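Local coordinates for protein alcohol dehydrogenase IV (Corynebacterium glutamicum, PDB 3IV7) that probably acts as an NAD-dependent maleylacetate reductase of the iron-containing alcohol dehydrogenase family, at residues Val69-Ile74 and Gly132-Ala137; Met41-Glu46 and Gly98-Leu103; Thr128-Leu133 and Thr141-Lys146; Gly250-Pro255 and Ala319-Val324. One frame throughout, in Å; residues are numbered along the deposited sequence.

Contact 1: residues Val69-Ile74 and Gly132-Ala137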
loop_
_atom_site.group_PDB
_atom_site.type_symbol
_atom_site.label_atom_id
_atom_site.label_comp_id
_atom_site.label_asym_id
_atom_site.label_seq_id
_atom_site.Cartn_x
_atom_site.Cartn_y
_atom_site.Cartn_z
ATOM N N VAL A 69 16.664 -19.288 -17.331
ATOM C CA VAL A 69 18.067 -18.894 -17.555
ATOM C C VAL A 69 18.273 -17.498 -17.011
ATOM O O VAL A 69 17.481 -16.610 -17.260
ATOM C CB VAL A 69 18.412 -18.964 -19.064
ATOM C CG1 VAL A 69 19.910 -18.614 -19.331
ATOM C CG2 VAL A 69 18.115 -20.327 -19.582
HETATM N N MSE A 70 19.299 -17.319 -16.197
HETATM C CA MSE A 70 19.669 -16.021 -15.603
HETATM C C MSE A 70 19.729 -14.902 -16.660
HETATM O O MSE A 70 20.209 -15.151 -17.810
HETATM C CB MSE A 70 21.071 -16.170 -14.966
HETATM C CG MSE A 70 21.510 -15.002 -14.113
HETATM SE SE MSE A 70 23.269 -15.296 -13.294
HETATM C CE MSE A 70 24.324 -15.688 -14.902
ATOM N N HIS A 71 19.289 -13.716 -16.298
ATOM C CA HIS A 71 19.306 -12.498 -17.165
ATOM C C HIS A 71 18.281 -12.550 -18.331
ATOM O O HIS A 71 18.253 -11.650 -19.176
ATOM C CB HIS A 71 20.719 -12.209 -17.702
ATOM C CG HIS A 71 21.784 -12.206 -16.650
ATOM N ND1 HIS A 71 21.751 -11.365 -15.561
ATOM C CD2 HIS A 71 22.960 -12.884 -16.569
ATOM C CE1 HIS A 71 22.831 -11.564 -14.821
ATOM N NE2 HIS A 71 23.582 -12.481 -15.412
ATOM N N VAL A 72 17.457 -13.596 -18.355
ATOM C CA VAL A 72 16.419 -13.810 -19.384
ATOM C C VAL A 72 16.866 -13.433 -20.799
ATOM O O VAL A 72 16.542 -12.353 -21.296
ATOM C CB VAL A 72 15.076 -13.090 -19.020
ATOM C CG1 VAL A 72 13.890 -13.650 -19.869
ATOM C CG2 VAL A 72 14.760 -13.260 -17.538
ATOM N N PRO A 73 17.640 -14.330 -21.443
ATOM C CA PRO A 73 18.021 -14.120 -22.816
ATOM C C PRO A 73 16.795 -14.057 -23.668
ATOM O O PRO A 73 15.852 -14.797 -23.430
ATOM C CB PRO A 73 18.842 -15.380 -23.164
ATOM C CG PRO A 73 19.369 -15.855 -21.842
ATOM C CD PRO A 73 18.297 -15.515 -20.852
ATOM N N ILE A 74 16.836 -13.216 -24.694
ATOM C CA ILE A 74 15.707 -13.001 -25.546
ATOM C C ILE A 74 15.309 -14.279 -26.251
ATOM O O ILE A 74 14.127 -14.530 -26.430
ATOM C CB ILE A 74 15.972 -11.869 -26.593
ATOM C CG1 ILE A 74 14.678 -11.558 -27.389
ATOM C CG2 ILE A 74 17.123 -12.273 -27.567
ATOM C CD1 ILE A 74 13.440 -11.186 -26.495
ATOM N N GLY A 132 13.258 -7.635 -17.397
ATOM C CA GLY A 132 14.604 -7.628 -17.879
ATOM C C GLY A 132 14.794 -8.621 -18.997
ATOM O O GLY A 132 14.171 -9.702 -19.020
ATOM N N LEU A 133 15.615 -8.234 -19.954
ATOM C CA LEU A 133 15.963 -9.080 -21.065
ATOM C C LEU A 133 17.407 -8.874 -21.439
ATOM O O LEU A 133 17.918 -7.752 -21.352
ATOM C CB LEU A 133 15.099 -8.732 -22.275
ATOM C CG LEU A 133 13.613 -9.069 -22.185
ATOM C CD1 LEU A 133 12.868 -8.430 -23.346
ATOM C CD2 LEU A 133 13.409 -10.617 -22.163
ATOM N N THR A 134 18.037 -9.933 -21.959
ATOM C CA THR A 134 19.363 -9.838 -22.500
ATOM C C THR A 134 19.373 -10.176 -23.973
ATOM O O THR A 134 19.007 -11.284 -24.379
ATOM C CB THR A 134 20.361 -10.732 -21.743
ATOM O OG1 THR A 134 20.364 -10.351 -20.356
ATOM C CG2 THR A 134 21.757 -10.546 -22.308
ATOM N N GLU A 135 19.777 -9.211 -24.783
ATOM C CA GLU A 135 19.834 -9.399 -26.218
ATOM C C GLU A 135 21.149 -8.844 -26.718
ATOM O O GLU A 135 21.565 -7.769 -26.288
ATOM C CB GLU A 135 18.657 -8.676 -26.901
ATOM C CG GLU A 135 18.651 -8.756 -28.401
ATOM C CD GLU A 135 17.359 -8.158 -29.030
ATOM O OE1 GLU A 135 16.292 -8.080 -28.347
ATOM O OE2 GLU A 135 17.433 -7.743 -30.179
ATOM N N ALA A 136 21.791 -9.586 -27.614
ATOM C CA ALA A 136 23.034 -9.156 -28.260
ATOM C C ALA A 136 24.085 -8.732 -27.237
ATOM O O ALA A 136 24.760 -7.726 -27.426
ATOM C CB ALA A 136 22.750 -7.991 -29.292
ATOM N N ALA A 137 24.193 -9.507 -26.146
ATOM C CA ALA A 137 25.174 -9.256 -25.070
ATOM C C ALA A 137 24.872 -7.988 -24.281
ATOM O O ALA A 137 25.766 -7.365 -23.741
ATOM C CB ALA A 137 26.611 -9.191 -25.656
#
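Thr134 meets Pro73 in a single beta bridge, where strand 130-135 of a beta hairpin lies against the loop leading into helix 74-86. The threonine is gripped three times. Its N donates to Val72 O at 2.9 Å. Its O accepts from Ile74 N at 2.9 Å, which gives a partner to an amide in the first turn of the helix. Its OG1 donates to His71 O at 2.7 Å; chi1 of -58° sets OG1 beside the backbone N, and hydroxyl and amide thus serve consecutive carbonyls. Proline suits the bridge position, having no N-H to satisfy, and Pro73 CA makes a C-H contact to Thr134 O at 3.4 Å. Around this polar centre, Val72 CG1 rests 3.8 Å from Leu133 CD2, and both side chains continue onto Ala77 and Ala106 of the flanking helices. At the outer end Ile74 and Glu135 run side by side in the same direction, with Ile74 CG2 against the aliphatic Glu135 CG. Further out, the loop makes a type II turn from Val69 to Val72, closed by Val72 N to Val69 O at 3.2 Å, while His71, at positive phi, sends NE2 to Asn253 OD1.

Contact 2: residues Met41-Glu46 and Gly98-Leu103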
loop_
_atom_site.group_PDB
_atom_site.type_symbol
_atom_site.label_atom_id
_atom_site.label_comp_id
_atom_site.label_asym_id
_atom_site.label_seq_id
_atom_site.Cartn_x
_atom_site.Cartn_y
_atom_site.Cartn_z
HETATM N N MSE A 41 0.198 -23.026 -17.231
HETATM C CA MSE A 41 1.598 -23.288 -17.501
HETATM C C MSE A 41 2.396 -22.995 -16.244
HETATM O O MSE A 41 2.362 -21.875 -15.727
HETATM C CB MSE A 41 2.080 -22.414 -18.645
HETATM C CG MSE A 41 3.599 -22.546 -19.019
HETATM SE SE MSE A 41 3.947 -21.433 -20.589
HETATM C CE MSE A 41 5.851 -21.690 -20.853
ATOM N N VAL A 42 3.094 -24.011 -15.734
ATOM C CA VAL A 42 3.960 -23.842 -14.564
ATOM C C VAL A 42 5.418 -23.699 -15.029
ATOM O O VAL A 42 5.930 -24.505 -15.831
ATOM C CB VAL A 42 3.833 -25.015 -13.571
ATOM C CG1 VAL A 42 4.860 -24.898 -12.476
ATOM C CG2 VAL A 42 2.420 -25.051 -12.958
ATOM N N ILE A 43 6.067 -22.662 -14.538
ATOM C CA ILE A 43 7.423 -22.338 -14.927
ATOM C C ILE A 43 8.292 -22.492 -13.704
ATOM O O ILE A 43 8.046 -21.852 -12.679
ATOM C CB ILE A 43 7.520 -20.868 -15.456
ATOM C CG1 ILE A 43 6.669 -20.698 -16.694
ATOM C CG2 ILE A 43 8.990 -20.479 -15.732
ATOM C CD1 ILE A 43 6.227 -19.297 -16.944
ATOM N N ALA A 44 9.327 -23.306 -13.816
ATOM C CA ALA A 44 10.239 -23.540 -12.696
ATOM C C ALA A 44 11.546 -24.154 -13.235
ATOM O O ALA A 44 11.511 -24.960 -14.130
ATOM C CB ALA A 44 9.581 -24.508 -11.659
ATOM N N GLY A 45 12.681 -23.729 -12.705
ATOM C CA GLY A 45 13.954 -24.320 -13.090
ATOM C C GLY A 45 14.020 -25.761 -12.607
ATOM O O GLY A 45 13.301 -26.148 -11.661
ATOM N N GLU A 46 14.862 -26.557 -13.265
ATOM C CA GLU A 46 15.027 -27.997 -12.951
ATOM C C GLU A 46 15.175 -28.254 -11.463
ATOM O O GLU A 46 14.590 -29.177 -10.940
ATOM C CB GLU A 46 16.250 -28.548 -13.683
ATOM C CG GLU A 46 16.093 -28.611 -15.213
ATOM C CD GLU A 46 17.446 -28.748 -15.955
ATOM O OE1 GLU A 46 18.442 -29.173 -15.320
ATOM O OE2 GLU A 46 17.497 -28.427 -17.175
ATOM N N GLY A 98 14.083 -14.897 -8.696
ATOM C CA GLY A 98 14.154 -13.818 -9.696
ATOM C C GLY A 98 14.122 -14.211 -11.177
ATOM O O GLY A 98 13.400 -13.610 -11.960
ATOM N N SER A 99 14.945 -15.170 -11.570
ATOM C CA SER A 99 15.070 -15.530 -12.970
ATOM C C SER A 99 13.856 -16.339 -13.489
ATOM O O SER A 99 13.522 -16.296 -14.689
ATOM C CB SER A 99 16.410 -16.271 -13.209
ATOM O OG SER A 99 16.359 -17.558 -12.662
ATOM N N THR A 100 13.219 -17.086 -12.589
ATOM C CA THR A 100 12.016 -17.817 -12.915
ATOM C C THR A 100 10.853 -16.849 -13.077
ATOM O O THR A 100 10.123 -16.892 -14.050
ATOM C CB THR A 100 11.703 -18.821 -11.835
ATOM O OG1 THR A 100 12.876 -19.621 -11.585
ATOM C CG2 THR A 100 10.522 -19.710 -12.280
ATOM N N ILE A 101 10.708 -15.959 -12.114
ATOM C CA ILE A 101 9.710 -14.912 -12.197
ATOM C C ILE A 101 10.021 -14.042 -13.415
ATOM O O ILE A 101 9.110 -13.583 -14.120
ATOM C CB ILE A 101 9.686 -14.066 -10.918
ATOM C CG1 ILE A 101 9.184 -14.917 -9.717
ATOM C CG2 ILE A 101 8.793 -12.844 -11.109
ATOM C CD1 ILE A 101 9.506 -14.324 -8.314
ATOM N N GLY A 102 11.309 -13.850 -13.687
ATOM C CA GLY A 102 11.735 -13.030 -14.832
ATOM C C GLY A 102 11.230 -13.573 -16.167
ATOM O O GLY A 102 10.818 -12.792 -17.054
ATOM N N LEU A 103 11.250 -14.904 -16.321
ATOM C CA LEU A 103 10.789 -15.524 -17.544
ATOM C C LEU A 103 9.266 -15.416 -17.680
ATOM O O LEU A 103 8.753 -15.156 -18.770
ATOM C CB LEU A 103 11.249 -16.989 -17.633
ATOM C CG LEU A 103 10.917 -17.721 -18.941
ATOM C CD1 LEU A 103 11.528 -17.014 -20.143
ATOM C CD2 LEU A 103 11.347 -19.230 -18.909
HETATM O O HOH W 1 12.490 -22.069 -10.409
#
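Thr100 OG1 and Gly45 N share one water, which accepts from both: the hydroxyl lies 2.7 Å from the water oxygen, and Gly45 N lies 2.8 Å from it. Since OG1 and the amide are too far apart to bond directly, the water joins the start of helix 98-111 to the chain leaving strand 40-43. A threonine suits this place because its two branches do different work. At chi1 -52° OG1 stands beside its own backbone N, and CG2, anti to that N, turns to the strand, 3.3 Å from Ile43 O and 3.9 Å from Ala44 CA. The Ile43 and Thr100 side chains pass one another head to tail, their CG2 methyls 3.9 Å apart. One turn further along, Leu103 CD2 touches the same Ile43 CG2 at 4.1 Å, so one methyl of the isoleucine touches two residues about a turn apart on the same side of the helix. Gly98 and Ser99 belong to the glycine-rich turn that in this family commonly approaches the dinucleotide phosphates, consistent with a nucleotide-binding role for this helix end. The strand lies within the parallel sheet, between strands 91-96 and 63-65. Helix 98-111 follows strand 91-96 in a beta-alpha-beta crossover to strand 115-119; Thr100 also packs on Cys94 of strand 91-96, and Leu103 reaches Val76 and Ala80 of the adjacent helix 74-86.

Contact 3: residues Thr128-Leu133 and Thr141-Lys146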
loop_
_atom_site.group_PDB
_atom_site.type_symbol
_atom_site.label_atom_id
_atom_site.label_comp_id
_atom_site.label_asym_id
_atom_site.label_seq_id
_atom_site.Cartn_x
_atom_site.Cartn_y
_atom_site.Cartn_z
ATOM N N THR A 128 7.153 -6.228 -8.479
ATOM C CA THR A 128 7.468 -5.081 -9.348
ATOM C C THR A 128 6.947 -5.306 -10.782
ATOM O O THR A 128 6.719 -6.474 -11.241
ATOM C CB THR A 128 8.992 -4.788 -9.428
ATOM O OG1 THR A 128 9.600 -5.672 -10.365
ATOM C CG2 THR A 128 9.672 -4.957 -8.071
ATOM N N ASN A 129 6.819 -4.201 -11.480
ATOM C CA ASN A 129 6.409 -4.168 -12.854
ATOM C C ASN A 129 7.615 -3.959 -13.739
ATOM O O ASN A 129 7.500 -3.414 -14.813
ATOM C CB ASN A 129 5.404 -3.052 -13.074
ATOM C CG ASN A 129 5.903 -1.695 -12.581
ATOM O OD1 ASN A 129 7.020 -1.567 -12.067
ATOM N ND2 ASN A 129 5.027 -0.708 -12.637
ATOM N N VAL A 130 8.772 -4.407 -13.255
ATOM C CA VAL A 130 10.044 -4.281 -13.959
ATOM C C VAL A 130 10.385 -5.606 -14.610
ATOM O O VAL A 130 10.320 -6.686 -13.957
ATOM C CB VAL A 130 11.190 -3.889 -12.976
ATOM C CG1 VAL A 130 12.594 -3.928 -13.690
ATOM C CG2 VAL A 130 10.911 -2.499 -12.370
ATOM N N TRP A 131 10.723 -5.535 -15.891
ATOM C CA TRP A 131 11.165 -6.695 -16.665
ATOM C C TRP A 131 12.613 -6.526 -17.063
ATOM O O TRP A 131 13.117 -5.433 -17.073
ATOM C CB TRP A 131 10.309 -6.855 -17.934
ATOM C CG TRP A 131 10.292 -5.676 -18.836
ATOM C CD1 TRP A 131 9.350 -4.695 -18.869
ATOM C CD2 TRP A 131 11.242 -5.350 -19.845
ATOM N NE1 TRP A 131 9.648 -3.780 -19.833
ATOM C CE2 TRP A 131 10.804 -4.155 -20.457
ATOM C CE3 TRP A 131 12.441 -5.937 -20.284
ATOM C CZ2 TRP A 131 11.514 -3.534 -21.494
ATOM C CZ3 TRP A 131 13.127 -5.354 -21.331
ATOM C CH2 TRP A 131 12.680 -4.138 -21.912
ATOM N N GLY A 132 13.258 -7.635 -17.397
ATOM C CA GLY A 132 14.604 -7.628 -17.879
ATOM C C GLY A 132 14.794 -8.621 -18.997
ATOM O O GLY A 132 14.171 -9.702 -19.020
ATOM N N LEU A 133 15.615 -8.234 -19.954
ATOM C CA LEU A 133 15.963 -9.080 -21.065
ATOM C C LEU A 133 17.407 -8.874 -21.439
ATOM O O LEU A 133 17.918 -7.752 -21.352
ATOM C CB LEU A 133 15.099 -8.732 -22.275
ATOM C CG LEU A 133 13.613 -9.069 -22.185
ATOM C CD1 LEU A 133 12.868 -8.430 -23.346
ATOM C CD2 LEU A 133 13.409 -10.617 -22.163
ATOM N N THR A 141 16.523 -3.281 -18.595
ATOM C CA THR A 141 15.305 -3.430 -17.850
ATOM C C THR A 141 14.357 -2.331 -18.220
ATOM O O THR A 141 14.762 -1.243 -18.628
ATOM C CB THR A 141 15.528 -3.304 -16.316
ATOM O OG1 THR A 141 16.142 -2.044 -16.038
ATOM C CG2 THR A 141 16.401 -4.442 -15.797
ATOM N N GLY A 142 13.096 -2.604 -18.081
ATOM C CA GLY A 142 12.094 -1.629 -18.382
ATOM C C GLY A 142 10.896 -1.864 -17.523
ATOM O O GLY A 142 10.876 -2.783 -16.710
ATOM N N VAL A 143 9.898 -1.048 -17.716
ATOM C CA VAL A 143 8.703 -1.132 -16.937
ATOM C C VAL A 143 7.517 -1.406 -17.830
ATOM O O VAL A 143 7.395 -0.828 -18.893
ATOM C CB VAL A 143 8.474 0.175 -16.183
ATOM C CG1 VAL A 143 7.069 0.227 -15.621
ATOM C CG2 VAL A 143 9.534 0.321 -15.077
ATOM N N ASP A 144 6.623 -2.268 -17.365
ATOM C CA ASP A 144 5.379 -2.579 -18.094
ATOM C C ASP A 144 4.433 -3.190 -17.082
ATOM O O ASP A 144 4.783 -4.178 -16.426
ATOM C CB ASP A 144 5.697 -3.540 -19.242
ATOM C CG ASP A 144 4.454 -4.022 -20.006
ATOM O OD1 ASP A 144 3.329 -3.636 -19.661
ATOM O OD2 ASP A 144 4.638 -4.825 -20.958
ATOM N N LEU A 145 3.248 -2.587 -16.910
ATOM C CA LEU A 145 2.234 -3.085 -15.921
ATOM C C LEU A 145 1.841 -4.547 -16.153
ATOM O O LEU A 145 1.527 -5.260 -15.210
ATOM C CB LEU A 145 0.961 -2.222 -15.927
ATOM C CG LEU A 145 -0.163 -2.663 -14.925
ATOM C CD1 LEU A 145 0.328 -2.611 -13.418
ATOM C CD2 LEU A 145 -1.475 -1.820 -15.116
ATOM N N LYS A 146 1.865 -4.992 -17.409
ATOM C CA LYS A 146 1.499 -6.387 -17.726
ATOM C C LYS A 146 2.432 -7.387 -17.108
ATOM O O LYS A 146 2.064 -8.531 -16.999
ATOM C CB LYS A 146 1.445 -6.640 -19.245
ATOM C CG LYS A 146 0.526 -5.720 -19.991
ATOM C CD LYS A 146 0.172 -6.260 -21.392
ATOM C CE LYS A 146 1.362 -6.686 -22.167
ATOM N NZ LYS A 146 2.373 -5.613 -22.265
HETATM O O HOH W 2 8.025 -1.689 -21.295
#
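Trp131 lays one face of its indole over Gly142 in an antiparallel beta hairpin. Gly142 N stands 3.6 Å above the ring plane, over its centre, and Gly142 CA makes a CH-pi contact 3.8 Å from the centroid of the five-membered ring. At the indole edge, in plane, lies Leu133 N. Chi1 of 57° puts CG between the backbone N and the carbonyl carbon, which helps fold the ring back across the neighbouring strand. Glycine suits position 142, since a CB there would run into Trp131 CZ2. The indole N-H is satisfied by a water 3.0 Å from NE1, and that water donates to Val143 O. The two residues also form the hydrogen-bonded pair of the hairpin: Trp131 N reaches Gly142 O at 2.9 Å, and Gly142 N returns to Trp131 O at 3.0 Å. On the side of the hairpin away from the Trp131 side chain, Val130 and Val143, a non-hydrogen-bonded pair, bring their CG2 methyls together, and Val130 CG1 approaches Thr141 CB. Where the strands part, Asp144 N gives a nearly straight bond to Asn129 O. Asp144 then closes an Asx turn through OD1 to Lys146 N, while OD2 offers its syn lone pair to Lys146 NZ in a salt bridge of 2.7 Å.

Contact 4: residues Gly250-Pro255 and Ala319-Val324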
loop_
_atom_site.group_PDB
_atom_site.type_symbol
_atom_site.label_atom_id
_atom_site.label_comp_id
_atom_site.label_asym_id
_atom_site.label_seq_id
_atom_site.Cartn_x
_atom_site.Cartn_y
_atom_site.Cartn_z
ATOM N N GLY A 250 25.134 -6.449 -14.896
ATOM C CA GLY A 250 24.990 -6.435 -16.348
ATOM C C GLY A 250 26.302 -6.492 -17.074
ATOM O O GLY A 250 26.524 -7.360 -17.914
ATOM N N THR A 251 27.199 -5.596 -16.712
ATOM C CA THR A 251 28.452 -5.444 -17.414
ATOM C C THR A 251 29.539 -6.365 -16.901
ATOM O O THR A 251 30.372 -6.836 -17.677
ATOM C CB THR A 251 28.948 -4.010 -17.288
ATOM O OG1 THR A 251 27.892 -3.106 -17.657
ATOM C CG2 THR A 251 30.189 -3.784 -18.170
ATOM N N PHE A 252 29.559 -6.618 -15.591
ATOM C CA PHE A 252 30.631 -7.442 -15.012
ATOM C C PHE A 252 30.166 -8.793 -14.572
ATOM O O PHE A 252 30.930 -9.554 -14.022
ATOM C CB PHE A 252 31.269 -6.706 -13.849
ATOM C CG PHE A 252 31.892 -5.434 -14.240
ATOM C CD1 PHE A 252 31.147 -4.276 -14.293
ATOM C CD2 PHE A 252 33.215 -5.387 -14.600
ATOM C CE1 PHE A 252 31.715 -3.103 -14.667
ATOM C CE2 PHE A 252 33.786 -4.208 -14.981
ATOM C CZ PHE A 252 33.039 -3.063 -15.000
ATOM N N ASN A 253 28.895 -9.076 -14.786
ATOM C CA ASN A 253 28.306 -10.357 -14.411
ATOM C C ASN A 253 28.617 -10.813 -12.985
ATOM O O ASN A 253 28.823 -11.991 -12.736
ATOM C CB ASN A 253 28.707 -11.446 -15.413
ATOM C CG ASN A 253 27.752 -12.675 -15.364
ATOM O OD1 ASN A 253 26.553 -12.543 -15.096
ATOM N ND2 ASN A 253 28.299 -13.851 -15.613
ATOM N N LEU A 254 28.610 -9.879 -12.034
ATOM C CA LEU A 254 28.821 -10.256 -10.626
ATOM C C LEU A 254 27.536 -10.906 -10.129
ATOM O O LEU A 254 26.481 -10.635 -10.662
ATOM C CB LEU A 254 29.166 -9.032 -9.768
ATOM C CG LEU A 254 30.457 -8.297 -10.083
ATOM C CD1 LEU A 254 30.786 -7.299 -8.952
ATOM C CD2 LEU A 254 31.591 -9.288 -10.297
ATOM N N PRO A 255 27.632 -11.793 -9.125
ATOM C CA PRO A 255 26.412 -12.471 -8.648
ATOM C C PRO A 255 25.435 -11.467 -8.032
ATOM O O PRO A 255 25.848 -10.563 -7.304
ATOM C CB PRO A 255 26.935 -13.475 -7.613
ATOM C CG PRO A 255 28.357 -13.162 -7.423
ATOM C CD PRO A 255 28.848 -12.403 -8.586
ATOM N N ALA A 319 36.749 2.126 -13.216
ATOM C CA ALA A 319 36.630 3.249 -14.165
ATOM C C ALA A 319 35.445 3.015 -15.147
ATOM O O ALA A 319 34.673 3.924 -15.422
ATOM C CB ALA A 319 37.947 3.458 -14.932
ATOM N N GLU A 320 35.326 1.795 -15.656
ATOM C CA GLU A 320 34.257 1.450 -16.569
ATOM C C GLU A 320 32.895 1.427 -15.840
ATOM O O GLU A 320 31.888 1.960 -16.359
ATOM C CB GLU A 320 34.527 0.094 -17.201
ATOM C CG GLU A 320 33.442 -0.374 -18.199
ATOM C CD GLU A 320 33.745 -1.756 -18.786
ATOM O OE1 GLU A 320 34.808 -2.336 -18.437
ATOM O OE2 GLU A 320 32.919 -2.263 -19.586
ATOM N N ALA A 321 32.850 0.794 -14.664
ATOM C CA ALA A 321 31.632 0.739 -13.919
ATOM C C ALA A 321 31.118 2.148 -13.736
ATOM O O ALA A 321 29.924 2.400 -13.860
ATOM C CB ALA A 321 31.849 0.057 -12.539
ATOM N N VAL A 322 32.023 3.036 -13.359
ATOM C CA VAL A 322 31.701 4.436 -13.139
ATOM C C VAL A 322 31.235 5.111 -14.419
ATOM O O VAL A 322 30.215 5.809 -14.421
ATOM C CB VAL A 322 32.884 5.171 -12.584
ATOM C CG1 VAL A 322 32.668 6.637 -12.669
ATOM C CG2 VAL A 322 33.139 4.699 -11.126
ATOM N N ASP A 323 31.954 4.878 -15.511
ATOM C CA ASP A 323 31.521 5.368 -16.837
ATOM C C ASP A 323 30.078 5.070 -17.156
ATOM O O ASP A 323 29.354 5.949 -17.574
ATOM C CB ASP A 323 32.344 4.753 -17.938
ATOM C CG ASP A 323 33.287 5.660 -18.473
ATOM O OD1 ASP A 323 32.847 6.663 -19.090
ATOM O OD2 ASP A 323 34.480 5.413 -18.286
ATOM N N VAL A 324 29.710 3.798 -17.007
ATOM C CA VAL A 324 28.394 3.303 -17.335
ATOM C C VAL A 324 27.284 3.764 -16.394
ATOM O O VAL A 324 26.117 3.864 -16.792
ATOM C CB VAL A 324 28.406 1.772 -17.307
ATOM C CG1 VAL A 324 26.982 1.226 -17.383
ATOM C CG2 VAL A 324 29.276 1.243 -18.445
#
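Phe252 and Ala321 make the apolar part of this contact between an interhelical loop and helix 318-326. Phe252 CE1 lies 3.8 Å from Ala321 CB, and CZ is 3.9 Å from Ala321 N, so the far end of the ring reaches the helix backbone. Alanine suits this point: a side chain ending at CB lets a large ring come close to the helix. On the loop's own side, Thr251 CG2 sits 3.8 Å above one face of the Phe252 ring, offset toward the rim.

Contacts that involve side-chain oxygens form a second group. Glu320 is fully extended, with CG anti to the backbone N (chi1 -180°), and its chain runs past Phe252 in the opposite direction. OE1 comes within 3.9 Å of Phe252 CZ, the carboxylate and ring planes 58° apart, and OE2 lies 3.4 Å from Thr251 CG2. Val324 adds a looser touch, CG1 lying 4.4 Å from Thr251 OG1. These are van der Waals contacts; at this exposed margin a glutamate can bring its aliphatic stem to the ring while its charge remains near the surface.

Wider neighbours fix both partners. Phe252 meets Phe313 edge-to-face, and Ala321 packs on Leu346 of helix 339-351. Asn253, at positive phi, breaks away from helix 240-250, and Pro255 occupies the N-cap of helix 256-271. The loop between helices 240-250 and 256-271 thus packs on helix 318-326, in keeping with the all-helical C-terminal domain of iron-containing alcohol dehydrogenases.

Overall arrangement
Contact 2 is the buried one, where strand and helix of the parallel sheet domain meet through methyl groups and a single bridging water. Contacts 1, 3 and 4 lie at the surface. Contacts 1 and 3 share Gly132 and Leu133 and both use strand 130-135, with different partners, one a loop and one the other hairpin strand; backbone hydrogen bonds dominate both. Contact 1 also touches contact 2: Val72 CG2 packs on Gly102, so the loop that holds the hairpin also rests on helix 98-111. Contact 4 belongs to the helical domain and relies on van der Waals packing, yet the probable bond between His71 and Asn253 links its loop to contact 1 across the two domains.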